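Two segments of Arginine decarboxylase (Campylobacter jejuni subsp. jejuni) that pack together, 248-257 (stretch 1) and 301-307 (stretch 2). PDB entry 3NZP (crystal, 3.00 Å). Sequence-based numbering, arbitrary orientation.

Stretch 1, residues 248-257: LNEAGNIYTE
Stretch 2 (301-307) FILKNIA

Both stretches are helical throughout, and each is a piece of a longer helix that extends beyond it at both ends. Phi and psi stay near -60° and -45°. The two helices run in roughly the same direction, with 35° between their N-to-C directions and a signed crossing angle of -35°. Their axes approach to 9.5 Å. Asn249 CA lies 6.4 Å from Ile302 CA, Gly252 CA 6.2 Å from Leu303 CA, and Thr256 CA 7.4 Å from Ala307 CA.

Each helix keeps its own i to i+4 backbone bonds. Gly252 N donates to Leu248 O at 2.7 Å, Tyr255 N to Ala251 O at 2.8 Å, and Ile306 N to Ile302 O at 3.1 Å. No hydrogen bond crosses between the stretches. The contact is one of van der Waals packing and buries 387 Å², both sides summed.

Ile306 is the centre of the contact. Its CA-to-CB bond points toward stretch 1, with chi1 m and chi2 t, and its side chain sits as a knob among Asn249, Gly252, Asn253 and Thr256. Ile306 CD1 lies 3.4 Å from Asn249 O and 3.7 Å from Asn253 ND2. Ile306 CG2 lies 3.7 Å from Gly252 O and 3.8 Å from Thr256 CG2. Gly252 leaves room for this knob. A CB in ideal position there would lie 2.5 Å from Ile306 CD1, a clash.

Two polar side chains around the knob, Asn253 and Thr256, make hydrogen bonds within their own helix. Asn253, chi1 m, donates from Asn253 ND2 to Asn249 O at 3.1 Å. Thr256, chi1 p, donates from Thr256 OG1 to Asn253 O at 2.8 Å. This arrangement leaves the Thr256 methyl to meet Ile306.

A second apolar cluster forms at the N-terminal end. The CA-to-CB bond of Leu248 points toward stretch 2, with chi1 t and chi2 p. Leu248 CD1 is 3.6 Å from Leu303 CD2, and Leu248 CD2 is 3.8 Å from Ile302 CB. Leu303, chi1 m and chi2 t, starts sideways, but its end comes nearer to stretch 1. Leu303 CD2 also lies 4.4 Å from Gly252 CA. The CA-to-CB bond of Ile302, with both chi angles m, points toward stretch 1. Asn249 starts sideways with chi1 at -134°, between wells, and the end of its side chain comes nearer to stretch 2, beside Ile302.

The CA-to-CB bond of Glu250 points away from stretch 2. Ile254, Glu257, Lys304 and Asn305 are out of reach of the opposing helix. Lys304 is fully extended, with all four chi angles t.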

# COMPACT_ATOMS: atom_id res chain seq x y z
N LEU B 248 23.75 -0.29 -19.51
CA LEU B 248 24.04 0.69 -20.52
C LEU B 248 24.93 0.09 -21.60
O LEU B 248 24.69 0.28 -22.79
CB LEU B 248 24.68 1.90 -19.88
CG LEU B 248 24.93 3.09 -20.81
CD1 LEU B 248 23.65 3.47 -21.56
CD2 LEU B 248 25.47 4.25 -19.99
N ASN B 249 25.95 -0.65 -21.18
CA ASN B 249 26.88 -1.28 -22.11
C ASN B 249 26.18 -2.23 -23.09
O ASN B 249 26.34 -2.13 -24.30
CB ASN B 249 27.94 -2.04 -21.34
CG ASN B 249 29.32 -1.78 -21.86
OD1 ASN B 249 29.62 -2.10 -23.00
ND2 ASN B 249 30.16 -1.17 -21.03
N GLU B 250 25.40 -3.15 -22.54
CA GLU B 250 24.67 -4.11 -23.35
C GLU B 250 23.74 -3.38 -24.31
O GLU B 250 23.73 -3.65 -25.50
CB GLU B 250 23.85 -5.04 -22.46
CG GLU B 250 23.12 -6.10 -23.21
CD GLU B 250 22.27 -6.97 -22.31
OE1 GLU B 250 22.76 -7.35 -21.22
OE2 GLU B 250 21.12 -7.28 -22.69
N ALA B 251 22.97 -2.43 -23.78
CA ALA B 251 22.04 -1.66 -24.59
C ALA B 251 22.77 -0.87 -25.67
O ALA B 251 22.31 -0.80 -26.82
CB ALA B 251 21.23 -0.72 -23.70
N GLY B 252 23.91 -0.29 -25.31
CA GLY B 252 24.70 0.49 -26.26
C GLY B 252 25.08 -0.32 -27.49
O GLY B 252 25.06 0.19 -28.61
N ASN B 253 25.42 -1.59 -27.30
CA ASN B 253 25.78 -2.43 -28.42
C ASN B 253 24.55 -2.82 -29.23
O ASN B 253 24.62 -2.94 -30.44
CB ASN B 253 26.52 -3.67 -27.93
CG ASN B 253 27.99 -3.39 -27.66
OD1 ASN B 253 28.80 -3.31 -28.58
ND2 ASN B 253 28.32 -3.21 -26.39
N ILE B 254 23.42 -3.02 -28.55
CA ILE B 254 22.19 -3.37 -29.26
C ILE B 254 21.86 -2.19 -30.17
O ILE B 254 21.48 -2.36 -31.32
CB ILE B 254 21.00 -3.63 -28.27
CG1 ILE B 254 21.24 -4.93 -27.50
CG2 ILE B 254 19.68 -3.72 -29.01
CD1 ILE B 254 20.13 -5.30 -26.57
N TYR B 255 22.02 -0.99 -29.63
CA TYR B 255 21.78 0.23 -30.38
C TYR B 255 22.59 0.25 -31.67
O TYR B 255 22.03 0.37 -32.76
CB TYR B 255 22.15 1.43 -29.53
CG TYR B 255 22.40 2.69 -30.31
CD1 TYR B 255 21.35 3.41 -30.85
CD2 TYR B 255 23.70 3.17 -30.47
CE1 TYR B 255 21.59 4.61 -31.53
CE2 TYR B 255 23.94 4.35 -31.14
CZ TYR B 255 22.89 5.07 -31.67
OH TYR B 255 23.14 6.27 -32.30
N THR B 256 23.91 0.13 -31.56
CA THR B 256 24.77 0.14 -32.74
C THR B 256 24.39 -0.98 -33.72
O THR B 256 24.23 -0.73 -34.91
CB THR B 256 26.29 -0.01 -32.39
OG1 THR B 256 26.51 -1.24 -31.68
CG2 THR B 256 26.76 1.15 -31.54
N GLU B 257 24.26 -2.20 -33.22
CA GLU B 257 23.90 -3.33 -34.07
C GLU B 257 22.61 -3.09 -34.85
O GLU B 257 22.47 -3.52 -36.00
CB GLU B 257 23.74 -4.60 -33.23
CG GLU B 257 25.04 -5.28 -32.92
CD GLU B 257 25.78 -5.71 -34.17
OE1 GLU B 257 25.14 -6.37 -35.03
OE2 GLU B 257 26.99 -5.40 -34.29
N PHE B 301 30.32 8.39 -20.90
CA PHE B 301 31.54 7.67 -21.24
C PHE B 301 31.24 6.34 -21.92
O PHE B 301 31.69 6.11 -23.04
CB PHE B 301 32.36 7.46 -19.98
CG PHE B 301 33.70 6.82 -20.22
CD1 PHE B 301 33.82 5.43 -20.24
CD2 PHE B 301 34.84 7.60 -20.36
CE1 PHE B 301 35.07 4.83 -20.38
CE2 PHE B 301 36.09 7.01 -20.50
CZ PHE B 301 36.21 5.62 -20.51
N ILE B 302 30.48 5.48 -21.26
CA ILE B 302 30.14 4.18 -21.82
C ILE B 302 29.64 4.30 -23.25
O ILE B 302 30.06 3.55 -24.14
CB ILE B 302 29.04 3.47 -21.01
CG1 ILE B 302 29.43 3.35 -19.54
CG2 ILE B 302 28.79 2.08 -21.61
CD1 ILE B 302 30.64 2.46 -19.29
N LEU B 303 28.73 5.24 -23.48
CA LEU B 303 28.18 5.42 -24.82
C LEU B 303 29.23 5.91 -25.81
O LEU B 303 29.34 5.38 -26.91
CB LEU B 303 26.98 6.37 -24.78
CG LEU B 303 25.76 5.85 -24.01
CD1 LEU B 303 24.69 6.93 -24.03
CD2 LEU B 303 25.24 4.55 -24.61
N LYS B 304 30.00 6.92 -25.42
CA LYS B 304 31.04 7.44 -26.30
C LYS B 304 31.93 6.30 -26.75
O LYS B 304 32.16 6.11 -27.94
CB LYS B 304 31.89 8.47 -25.57
CG LYS B 304 33.07 8.95 -26.38
CD LYS B 304 33.84 9.99 -25.59
CE LYS B 304 35.02 10.53 -26.37
NZ LYS B 304 35.78 11.53 -25.54
N ASN B 305 32.43 5.55 -25.79
CA ASN B 305 33.29 4.42 -26.09
C ASN B 305 32.68 3.47 -27.12
O ASN B 305 33.32 3.12 -28.11
CB ASN B 305 33.61 3.67 -24.81
CG ASN B 305 34.79 4.27 -24.07
OD1 ASN B 305 35.02 5.48 -24.11
ND2 ASN B 305 35.55 3.41 -23.39
N ILE B 306 31.44 3.06 -26.90
CA ILE B 306 30.79 2.15 -27.83
C ILE B 306 30.63 2.81 -29.19
O ILE B 306 30.88 2.19 -30.22
CB ILE B 306 29.43 1.72 -27.31
CG1 ILE B 306 29.61 0.98 -25.99
CG2 ILE B 306 28.72 0.86 -28.35
CD1 ILE B 306 28.35 0.36 -25.45
N ALA B 307 30.21 4.06 -29.20
CA ALA B 307 30.02 4.77 -30.46
C ALA B 307 31.34 4.79 -31.23
O ALA B 307 31.35 4.63 -32.44
CB ALA B 307 29.54 6.18 -30.21